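Side-chain contacts in aminoglycoside N(3)-acetyltransferase (Enterobacter cloacae, PDB 6NP3), which acetylates the 3-amino group of 2-deoxystreptamine aminoglycosides with acetyl-CoA, and so probably confers resistance to antibiotics such as gentamicin and kanamycin: residues A[139-144]-A[166-171]; A[172-177]-A[221-226]; A[67-72]-A[78-83]. All blocks are in the same frame, centred on the assembly; numbering follows the deposited sequence.

Contact 1. Residues A[139-144]-A[166-171]; sequences AAYGPR and AVTALH. With LLL ((2R,3R,4R,5R)-2-((1S,2S,3R,4S,6R)-4,6-diamino-3-((2R,3R,6S)-3-amino-6-(aminomethyl)-tetrahydro-2H-pyran-2-yloxy)-2-hydr oxycyclohexyloxy)-5-methyl-4-(methylamino)-tetrahydro-2H-pyran-3,5-diol), chain B.
Tyr141 lies alongside His171, both side chains pointing the same way, and the aliphatic carbons at their bases make the tightest apolar contact: CB of Tyr141 is 3.6 Å from CB of His171. A second touch comes from Thr168, whose methyl CG2 approaches the phenol ring obliquely, 3.9 Å from CD1 of Tyr141. That methyl stands anti to its own backbone N, while OG1 takes the other branch; a threonine can thus give carbon to the tyrosine and still carry a hydroxyl. Between the two rings the relation is oblique, with planes at 40° and centroids 5.3 Å apart. Tyr141 also meets Phe59 edge-to-face.

The architecture that brings these groups together is a type I turn from Val167 to Leu170 running into helix 170-176, set against the irregular loop before helix 146-151. It forms part of the aminoglycoside pocket; Thr168 and His171 also belong to the acetyl-CoA site.

Hydrogen bonding is directed at the central ring of gentamicin. Amine N32, the 3-amino nitrogen that the reaction acetylates, donates to NE2 of His171 over 2.8 Å, arriving at the edge of the imidazole and in its plane. On the other side of that imidazole ND1 is bonded to Glu174 OE2, which fixes the ring's rotation and is consistent with a His-Glu pair of a catalytic triad. Tyrosine suits position 141 because its rigid phenol carries OH across to amine N12, which donates to it over 3.0 Å.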
loop_
_atom_site.group_PDB
_atom_site.type_symbol
_atom_site.label_atom_id
_atom_site.label_comp_id
_atom_site.label_asym_id
_atom_site.label_seq_id
_atom_site.Cartn_x
_atom_site.Cartn_y
_atom_site.Cartn_z
ATOM N N ALA A 139 3.637 9.167 10.450
ATOM C CA ALA A 139 4.448 8.032 10.038
ATOM C C ALA A 139 3.654 7.188 9.043
ATOM O O ALA A 139 3.393 6.002 9.243
ATOM C CB ALA A 139 4.881 7.193 11.239
ATOM N N ALA A 140 3.295 7.788 7.915
ATOM C CA ALA A 140 2.394 7.110 6.992
ATOM C C ALA A 140 3.055 5.914 6.315
ATOM O O ALA A 140 2.525 4.794 6.365
ATOM C CB ALA A 140 1.855 8.092 5.966
ATOM N N TYR A 141 4.205 6.143 5.647
ATOM C CA TYR A 141 4.885 5.116 4.868
ATOM C C TYR A 141 6.348 4.982 5.213
ATOM O O TYR A 141 7.030 4.159 4.597
ATOM C CB TYR A 141 4.781 5.400 3.358
ATOM C CG TYR A 141 3.361 5.742 2.969
ATOM C CD1 TYR A 141 2.371 4.766 2.940
ATOM C CD2 TYR A 141 2.981 7.046 2.716
ATOM C CE1 TYR A 141 1.064 5.072 2.629
ATOM C CE2 TYR A 141 1.662 7.353 2.406
ATOM C CZ TYR A 141 0.717 6.356 2.375
ATOM O OH TYR A 141 -0.597 6.652 2.103
ATOM N N GLY A 142 6.836 5.723 6.193
ATOM C CA GLY A 142 8.239 5.716 6.481
ATOM C C GLY A 142 8.583 4.908 7.706
ATOM O O GLY A 142 7.871 3.964 8.075
ATOM N N PRO A 143 9.690 5.273 8.369
ATOM C CA PRO A 143 10.072 4.584 9.603
ATOM C C PRO A 143 8.897 4.500 10.564
ATOM O O PRO A 143 8.106 5.432 10.701
ATOM C CB PRO A 143 11.235 5.427 10.145
ATOM C CG PRO A 143 11.852 6.020 8.880
ATOM C CD PRO A 143 10.694 6.289 7.968
ATOM N N ARG A 144 8.789 3.341 11.205
ATOM C CA ARG A 144 7.833 3.031 12.263
ATOM C C ARG A 144 6.466 2.681 11.683
ATOM O O ARG A 144 5.542 2.358 12.452
ATOM C CB ARG A 144 7.716 4.129 13.330
ATOM C CG ARG A 144 9.071 4.430 13.971
ATOM C CD ARG A 144 8.966 5.444 15.103
ATOM N NE ARG A 144 8.083 4.963 16.162
ATOM C CZ ARG A 144 8.481 4.289 17.237
ATOM N NH1 ARG A 144 9.761 4.011 17.427
ATOM N NH2 ARG A 144 7.589 3.891 18.131
ATOM N N ALA A 166 2.412 2.042 -8.853
ATOM C CA ALA A 166 1.589 1.422 -7.826
ATOM C C ALA A 166 2.352 1.014 -6.577
ATOM O O ALA A 166 1.720 0.633 -5.601
ATOM C CB ALA A 166 0.915 0.178 -8.405
ATOM N N VAL A 167 3.669 1.184 -6.547
ATOM C CA VAL A 167 4.528 0.539 -5.545
ATOM C C VAL A 167 4.618 1.386 -4.272
ATOM O O VAL A 167 5.554 2.172 -4.066
ATOM C CB VAL A 167 5.909 0.273 -6.146
ATOM C CG1 VAL A 167 6.754 -0.480 -5.154
ATOM C CG2 VAL A 167 5.828 -0.443 -7.485
ATOM N N THR A 168 3.628 1.211 -3.402
ATOM C CA THR A 168 3.527 2.021 -2.193
ATOM C C THR A 168 4.788 1.952 -1.359
ATOM O O THR A 168 5.151 2.934 -0.705
ATOM C CB THR A 168 2.350 1.520 -1.353
ATOM O OG1 THR A 168 1.201 1.333 -2.195
ATOM C CG2 THR A 168 2.041 2.436 -0.227
ATOM N N ALA A 169 5.445 0.801 -1.327
ATOM C CA ALA A 169 6.608 0.696 -0.473
ATOM C C ALA A 169 7.687 1.709 -0.819
ATOM O O ALA A 169 8.488 2.057 0.061
ATOM C CB ALA A 169 7.193 -0.699 -0.495
ATOM N N LEU A 170 7.752 2.172 -2.070
ATOM C CA LEU A 170 8.748 3.174 -2.428
ATOM C C LEU A 170 8.528 4.517 -1.745
ATOM O O LEU A 170 9.464 5.324 -1.711
ATOM C CB LEU A 170 8.855 3.322 -3.943
ATOM C CG LEU A 170 9.742 2.275 -4.613
ATOM C CD1 LEU A 170 9.565 2.296 -6.107
ATOM C CD2 LEU A 170 11.191 2.523 -4.227
ATOM N N HIS A 171 7.342 4.787 -1.201
ATOM C CA HIS A 171 7.222 5.953 -0.330
ATOM C C HIS A 171 8.137 5.874 0.885
ATOM O O HIS A 171 8.463 6.932 1.449
ATOM C CB HIS A 171 5.764 6.226 0.041
ATOM C CG HIS A 171 4.899 6.550 -1.136
ATOM N ND1 HIS A 171 5.144 7.623 -1.962
ATOM C CD2 HIS A 171 3.779 5.959 -1.619
ATOM C CE1 HIS A 171 4.217 7.675 -2.901
ATOM N NE2 HIS A 171 3.376 6.676 -2.716
HETATM C C11 LLL B . -1.673 8.379 -7.047
HETATM O O11 LLL B . -0.957 7.617 -6.040
HETATM C C21 LLL B . -1.983 7.424 -8.197
HETATM N N21 LLL B . -2.595 6.232 -7.619
HETATM C C31 LLL B . -0.727 6.968 -8.841
HETATM C C41 LLL B . 0.000 8.187 -9.387
HETATM C C51 LLL B . 0.242 9.150 -8.231
HETATM O O51 LLL B . -0.963 9.482 -7.601
HETATM C C61 LLL B . 0.864 10.434 -8.736
HETATM N N61 LLL B . 1.063 11.325 -7.593
HETATM C C12 LLL B . -1.197 7.862 -1.838
HETATM N N12 LLL B . -1.059 8.217 -0.432
HETATM C C22 LLL B . 0.159 7.548 -2.469
HETATM C C32 LLL B . -0.091 7.117 -3.901
HETATM N N32 LLL B . 1.187 6.781 -4.534
HETATM C C42 LLL B . -0.764 8.198 -4.748
HETATM C C52 LLL B . -2.059 8.639 -4.064
HETATM O O52 LLL B . -2.563 9.761 -4.752
HETATM C C62 LLL B . -1.853 9.014 -2.610
HETATM O O62 LLL B . -3.122 9.253 -2.031
HETATM C C13 LLL B . -3.311 10.487 -1.337
HETATM C C23 LLL B . -4.328 10.210 -0.233
HETATM O O23 LLL B . -3.844 9.139 0.550
HETATM C C33 LLL B . -5.676 9.772 -0.835
HETATM N N33 LLL B . -6.681 9.619 0.240
HETATM C C43 LLL B . -6.129 10.839 -1.853
HETATM O O43 LLL B . -6.468 11.993 -1.110
HETATM C C53 LLL B . -5.004 11.143 -2.849
HETATM O O53 LLL B . -3.806 11.520 -2.212
HETATM C C83 LLL B . -7.342 10.337 -2.645
HETATM C C93 LLL B . -7.316 8.285 0.181
#

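Contact 2. Residues A[172-177]-A[221-226]; sequences YAEAVA and DAVERI
Glu174 and Ala222 are the closest backbone neighbours here, their CA atoms 8.1 Å apart, where the flank of helix 170-176 packs against the N-terminal turn of helix 222-233. The motif there is an N-cap, and one long side chain bridges the gap. Asp221 is the N-cap residue: in the conformer described, its OD1 accepts from N of Glu224 at 3.1 Å, the donor lying 51° out of the carboxylate plane. Aspartate fits a place where a short polar side chain must fold back on its own helix.

Glutamate suits position 174 because it has the length to cross. With chi2 at -177° its chain runs extended beyond CG and delivers the carboxylate to the opposing helix. OE2 is taken up by ND1 of His171, while OE1 faces the second helix. When the first water site there is filled, the water donates to OE1 over 2.7 Å and accepts from N of Ala222, an amide in the first turn with no helical carbonyl to serve it. A second site is too close for both to be filled together; the two are probably alternatives, and the very short contacts of the second are doubtful.

Alanine is small enough to let the oxygen come close: OE1 of Glu174 is 3.3 Å from CB of Ala222 and 3.9 Å from CG2 of Val223, in van der Waals contact.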
loop_
_atom_site.group_PDB
_atom_site.type_symbol
_atom_site.label_atom_id
_atom_site.label_comp_id
_atom_site.label_asym_id
_atom_site.label_seq_id
_atom_site.Cartn_x
_atom_site.Cartn_y
_atom_site.Cartn_z
ATOM N N TYR A 172 8.557 4.682 1.315
ATOM C CA TYR A 172 9.551 4.613 2.385
ATOM C C TYR A 172 10.870 5.217 1.922
ATOM O O TYR A 172 11.534 5.941 2.673
ATOM C CB TYR A 172 9.724 3.155 2.829
ATOM C CG TYR A 172 10.722 2.994 3.946
ATOM C CD1 TYR A 172 12.075 3.005 3.697
ATOM C CD2 TYR A 172 10.321 2.872 5.256
ATOM C CE1 TYR A 172 13.009 2.916 4.717
ATOM C CE2 TYR A 172 11.248 2.749 6.271
ATOM C CZ TYR A 172 12.593 2.777 5.997
ATOM O OH TYR A 172 13.505 2.689 7.038
ATOM N N ALA A 173 11.280 4.899 0.696
ATOM C CA ALA A 173 12.516 5.471 0.182
ATOM C C ALA A 173 12.453 6.989 0.176
ATOM O O ALA A 173 13.440 7.670 0.475
ATOM C CB ALA A 173 12.789 4.963 -1.221
ATOM N N GLU A 174 11.313 7.538 -0.211
ATOM C CA GLU A 174 11.151 8.981 -0.234
ATOM C C GLU A 174 11.282 9.560 1.165
ATOM O O GLU A 174 11.892 10.617 1.354
ATOM C CB GLU A 174 9.791 9.326 -0.849
ATOM C CG GLU A 174 9.630 8.969 -2.305
ATOM C CD GLU A 174 8.338 9.378 -2.904
ATOM O OE1 GLU A 174 8.335 9.591 -4.122
ATOM O OE2 GLU A 174 7.318 9.434 -2.205
ATOM N N ALA A 175 10.694 8.885 2.157
ATOM C CA ALA A 175 10.719 9.366 3.527
ATOM C C ALA A 175 12.132 9.435 4.062
ATOM O O ALA A 175 12.482 10.417 4.723
ATOM C CB ALA A 175 9.890 8.445 4.399
ATOM N N VAL A 176 12.975 8.459 3.729
ATOM C CA VAL A 176 14.305 8.419 4.322
ATOM C C VAL A 176 15.387 9.037 3.445
ATOM O O VAL A 176 16.528 9.213 3.913
ATOM C CB VAL A 176 14.734 7.009 4.776
ATOM C CG1 VAL A 176 13.712 6.419 5.753
ATOM C CG2 VAL A 176 14.975 6.072 3.597
ATOM N N ALA A 177 15.076 9.389 2.212
ATOM C CA ALA A 177 16.106 9.881 1.309
ATOM C C ALA A 177 16.727 11.174 1.831
ATOM O O ALA A 177 16.031 12.116 2.204
ATOM C CB ALA A 177 15.508 10.110 -0.072
ATOM N N ASP A 221 5.380 10.536 -10.841
ATOM C CA ASP A 221 6.011 10.809 -9.563
ATOM C C ASP A 221 7.320 10.025 -9.447
ATOM O O ASP A 221 7.748 9.324 -10.371
ATOM C CB ASP A 221 5.029 10.542 -8.421
ATOM C CG ASP A 221 4.821 9.063 -8.136
ATOM O OD1 ASP A 221 4.823 8.226 -9.075
ATOM O OD2 ASP A 221 4.611 8.771 -6.933
ATOM N N ALA A 222 7.998 10.191 -8.313
ATOM C CA ALA A 222 9.272 9.523 -8.125
ATOM C C ALA A 222 9.084 8.017 -8.004
ATOM O O ALA A 222 9.940 7.261 -8.460
ATOM C CB ALA A 222 10.004 10.058 -6.901
ATOM N N VAL A 223 8.008 7.558 -7.357
ATOM C CA VAL A 223 7.757 6.115 -7.278
ATOM C C VAL A 223 7.772 5.507 -8.674
ATOM O O VAL A 223 8.431 4.490 -8.934
ATOM C CB VAL A 223 6.414 5.851 -6.577
ATOM C CG1 VAL A 223 6.014 4.378 -6.696
ATOM C CG2 VAL A 223 6.501 6.265 -5.154
ATOM N N GLU A 224 7.022 6.116 -9.594
ATOM C CA GLU A 224 6.946 5.591 -10.952
ATOM C C GLU A 224 8.294 5.629 -11.642
ATOM O O GLU A 224 8.672 4.674 -12.334
ATOM C CB GLU A 224 5.901 6.365 -11.758
ATOM C CG GLU A 224 5.794 5.882 -13.186
ATOM C CD GLU A 224 4.643 6.483 -13.965
ATOM O OE1 GLU A 224 3.758 7.130 -13.368
ATOM O OE2 GLU A 224 4.632 6.282 -15.196
ATOM N N ARG A 225 9.017 6.732 -11.512
ATOM C CA ARG A 225 10.298 6.829 -12.190
ATOM C C ARG A 225 11.293 5.825 -11.634
ATOM O O ARG A 225 12.054 5.215 -12.396
ATOM C CB ARG A 225 10.828 8.254 -12.087
ATOM C CG ARG A 225 9.926 9.291 -12.779
ATOM C CD ARG A 225 10.720 10.432 -13.495
ATOM N NE ARG A 225 11.774 9.846 -14.313
ATOM C CZ ARG A 225 13.059 10.163 -14.241
ATOM N NH1 ARG A 225 13.482 11.120 -13.425
ATOM N NH2 ARG A 225 13.926 9.530 -15.013
ATOM N N ILE A 226 11.321 5.656 -10.309
ATOM C CA ILE A 226 12.219 4.681 -9.698
ATOM C C ILE A 226 11.863 3.277 -10.161
ATOM O O ILE A 226 12.739 2.504 -10.558
ATOM C CB ILE A 226 12.163 4.783 -8.168
ATOM C CG1 ILE A 226 12.718 6.118 -7.677
ATOM C CG2 ILE A 226 12.895 3.613 -7.544
ATOM C CD1 ILE A 226 12.351 6.388 -6.258
HETATM O O HOH W 1 7.328 11.498 -5.675
HETATM O O HOH W 2 6.296 9.972 -5.572
#

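Contact 3. Residues A[67-72]-A[78-83]; sequences YEQTLG and AAIAQS. With LLL ((2R,3R,4R,5R)-2-((1S,2S,3R,4S,6R)-4,6-diamino-3-((2R,3R,6S)-3-amino-6-(aminomethyl)-tetrahydro-2H-pyran-2-yloxy)-2-hydr oxycyclohexyloxy)-5-methyl-4-(methylamino)-tetrahydro-2H-pyran-3,5-diol), chain B.
Ile80 packs against Gln69 and Thr70, joining helix 67-70 to helix 78-83, two short consecutive helices with only five residues between the segments. The CA atoms of Gln69 and Ile80 come to 7.5 Å, near enough for one branched side chain to span the interval.

From CB, which points toward the first helix, the isoleucine divides. Its short branch, the methyl CG2, meets a second methyl, CG2 of Thr70, at 4.1 Å. The longer branch turns at CG1 (chi2 -62°) and puts CD1 3.9 Å from CB of Gln69, with CG of Gln69 slightly farther off; the two side chains cross at about a right angle. Isoleucine suits this place because branching at CB lets it touch two successive residues at once.

Its partners each offer carbon here and keep their polar ends for other work. Gln69 bends at chi2 (89°), which leads its amide away from the second helix. Thr70 turns its hydroxyl back, where OG1 is hydrogen-bonded to Pro66 O and to Ser188 N on the neighbouring strand 184-193, tying the short helix to the antiparallel hairpin.

The opposite end of the same helix lines the aminoglycoside pocket. Tyr67 lays one ring face beneath a sugar of gentamicin, with ligand atom C23 4.0 Å above the ring centre. Glu68, a hydrogen-bond acceptor matched to a sugar hydroxyl, bends at chi2 so that its OE2 accepts from ligand atom O43 at 2.7 Å.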
loop_
_atom_site.group_PDB
_atom_site.type_symbol
_atom_site.label_atom_id
_atom_site.label_comp_id
_atom_site.label_asym_id
_atom_site.label_seq_id
_atom_site.Cartn_x
_atom_site.Cartn_y
_atom_site.Cartn_z
ATOM N N TYR A 67 -8.770 13.782 3.366
ATOM C CA TYR A 67 -7.451 14.286 3.005
ATOM C C TYR A 67 -7.554 15.614 2.269
ATOM O O TYR A 67 -7.012 16.630 2.716
ATOM C CB TYR A 67 -6.732 13.224 2.163
ATOM C CG TYR A 67 -5.303 13.532 1.835
ATOM C CD1 TYR A 67 -4.966 14.242 0.685
ATOM C CD2 TYR A 67 -4.285 13.089 2.654
ATOM C CE1 TYR A 67 -3.635 14.510 0.376
ATOM C CE2 TYR A 67 -2.963 13.352 2.359
ATOM C CZ TYR A 67 -2.641 14.068 1.224
ATOM O OH TYR A 67 -1.304 14.328 0.943
ATOM N N GLU A 68 -8.199 15.615 1.108
ATOM C CA GLU A 68 -8.294 16.855 0.351
ATOM C C GLU A 68 -9.014 17.939 1.144
ATOM O O GLU A 68 -8.659 19.120 1.050
ATOM C CB GLU A 68 -9.014 16.604 -0.968
ATOM C CG GLU A 68 -8.134 16.043 -2.083
ATOM C CD GLU A 68 -8.094 14.529 -2.131
ATOM O OE1 GLU A 68 -8.953 13.876 -1.509
ATOM O OE2 GLU A 68 -7.196 13.984 -2.801
ATOM N N GLN A 69 -10.006 17.555 1.944
ATOM C CA GLN A 69 -10.833 18.515 2.658
ATOM C C GLN A 69 -10.089 19.194 3.792
ATOM O O GLN A 69 -10.511 20.267 4.228
ATOM C CB GLN A 69 -12.066 17.792 3.211
ATOM C CG GLN A 69 -13.011 17.229 2.144
ATOM C CD GLN A 69 -12.678 15.809 1.704
ATOM O OE1 GLN A 69 -11.563 15.321 1.886
ATOM N NE2 GLN A 69 -13.656 15.146 1.092
ATOM N N THR A 70 -9.006 18.592 4.294
ATOM C CA THR A 70 -8.245 19.174 5.388
ATOM C C THR A 70 -6.838 19.584 4.963
ATOM O O THR A 70 -6.106 20.162 5.771
ATOM C CB THR A 70 -8.177 18.215 6.580
ATOM O OG1 THR A 70 -7.399 17.069 6.218
ATOM C CG2 THR A 70 -9.557 17.812 7.030
ATOM N N LEU A 71 -6.441 19.271 3.736
ATOM C CA LEU A 71 -5.071 19.480 3.292
ATOM C C LEU A 71 -4.712 20.959 3.351
ATOM O O LEU A 71 -5.452 21.812 2.851
ATOM C CB LEU A 71 -4.961 19.017 1.852
ATOM C CG LEU A 71 -3.760 18.221 1.349
ATOM C CD1 LEU A 71 -3.513 18.618 -0.138
ATOM C CD2 LEU A 71 -2.491 18.330 2.121
ATOM N N GLY A 72 -3.569 21.269 3.964
ATOM C CA GLY A 72 -3.084 22.632 3.998
ATOM C C GLY A 72 -3.643 23.489 5.110
ATOM O O GLY A 72 -3.223 24.649 5.249
ATOM N N ALA A 78 -14.420 24.042 9.909
ATOM C CA ALA A 78 -15.472 23.873 10.911
ATOM C C ALA A 78 -16.525 22.855 10.501
ATOM O O ALA A 78 -16.939 22.023 11.316
ATOM C CB ALA A 78 -16.134 25.220 11.189
ATOM N N ALA A 79 -16.991 22.926 9.255
ATOM C CA ALA A 79 -18.061 22.039 8.812
ATOM C C ALA A 79 -17.588 20.599 8.705
ATOM O O ALA A 79 -18.364 19.675 8.974
ATOM C CB ALA A 79 -18.614 22.520 7.478
ATOM N N ILE A 80 -16.332 20.397 8.303
ATOM C CA ILE A 80 -15.727 19.066 8.306
ATOM C C ILE A 80 -15.605 18.555 9.730
ATOM O O ILE A 80 -15.971 17.411 10.034
ATOM C CB ILE A 80 -14.343 19.142 7.639
ATOM C CG1 ILE A 80 -14.445 19.664 6.205
ATOM C CG2 ILE A 80 -13.642 17.792 7.680
ATOM C CD1 ILE A 80 -15.247 18.811 5.269
ATOM N N ALA A 81 -15.074 19.396 10.618
ATOM C CA ALA A 81 -14.814 18.993 11.987
ATOM C C ALA A 81 -16.094 18.531 12.655
ATOM O O ALA A 81 -16.078 17.583 13.450
ATOM C CB ALA A 81 -14.201 20.164 12.763
ATOM N N GLN A 82 -17.214 19.210 12.367
ATOM C CA GLN A 82 -18.439 18.903 13.098
ATOM C C GLN A 82 -19.003 17.542 12.712
ATOM O O GLN A 82 -19.513 16.815 13.576
ATOM C CB GLN A 82 -19.517 19.981 12.926
ATOM C CG GLN A 82 -20.776 19.556 13.694
ATOM C CD GLN A 82 -21.898 20.571 13.744
ATOM O OE1 GLN A 82 -22.176 21.266 12.776
ATOM N NE2 GLN A 82 -22.578 20.622 14.879
ATOM N N SER A 83 -19.015 17.219 11.420
ATOM C CA SER A 83 -19.808 16.089 10.977
ATOM C C SER A 83 -19.039 14.904 10.406
ATOM O O SER A 83 -19.672 13.873 10.125
ATOM C CB SER A 83 -20.865 16.505 9.946
ATOM O OG SER A 83 -20.270 16.953 8.750
HETATM C C11 LLL B . -1.673 8.379 -7.047
HETATM O O11 LLL B . -0.957 7.617 -6.040
HETATM C C21 LLL B . -1.983 7.424 -8.197
HETATM N N21 LLL B . -2.595 6.232 -7.619
HETATM C C31 LLL B . -0.727 6.968 -8.841
HETATM C C41 LLL B . 0.000 8.187 -9.387
HETATM C C51 LLL B . 0.242 9.150 -8.231
HETATM O O51 LLL B . -0.963 9.482 -7.601
HETATM C C61 LLL B . 0.864 10.434 -8.736
HETATM N N61 LLL B . 1.063 11.325 -7.593
HETATM C C12 LLL B . -1.197 7.862 -1.838
HETATM N N12 LLL B . -1.059 8.217 -0.432
HETATM C C22 LLL B . 0.159 7.548 -2.469
HETATM C C32 LLL B . -0.091 7.117 -3.901
HETATM N N32 LLL B . 1.187 6.781 -4.534
HETATM C C42 LLL B . -0.764 8.198 -4.748
HETATM C C52 LLL B . -2.059 8.639 -4.064
HETATM O O52 LLL B . -2.563 9.761 -4.752
HETATM C C62 LLL B . -1.853 9.014 -2.610
HETATM O O62 LLL B . -3.122 9.253 -2.031
HETATM C C13 LLL B . -3.311 10.487 -1.337
HETATM C C23 LLL B . -4.328 10.210 -0.233
HETATM O O23 LLL B . -3.844 9.139 0.550
HETATM C C33 LLL B . -5.676 9.772 -0.835
HETATM N N33 LLL B . -6.681 9.619 0.240
HETATM C C43 LLL B . -6.129 10.839 -1.853
HETATM O O43 LLL B . -6.468 11.993 -1.110
HETATM C C53 LLL B . -5.004 11.143 -2.849
HETATM O O53 LLL B . -3.806 11.520 -2.212
HETATM C C83 LLL B . -7.342 10.337 -2.645
HETATM C C93 LLL B . -7.316 8.285 0.181
#

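Overall arrangement
From the N terminus the chain first makes contact 3, which closes a short loop of five residues and packs two small helices beside the hairpin of strands 184-193 and 196-205. Contact 1 follows; the 21 residues it brackets include helix 146-151 and the sheet strand 156-160. Contact 2 opens directly after it on the same helix, 170-176, and spans 43 residues that carry both hairpin strands before reaching helix 222-233. All three loops run in series, with neither nesting nor crossing. Contacts 1 and 2 touch, for instance through His171 and Val223, whereas contact 3, whose centre is about 24 Å from that of contact 1, does not touch it, but both touch the bound gentamicin.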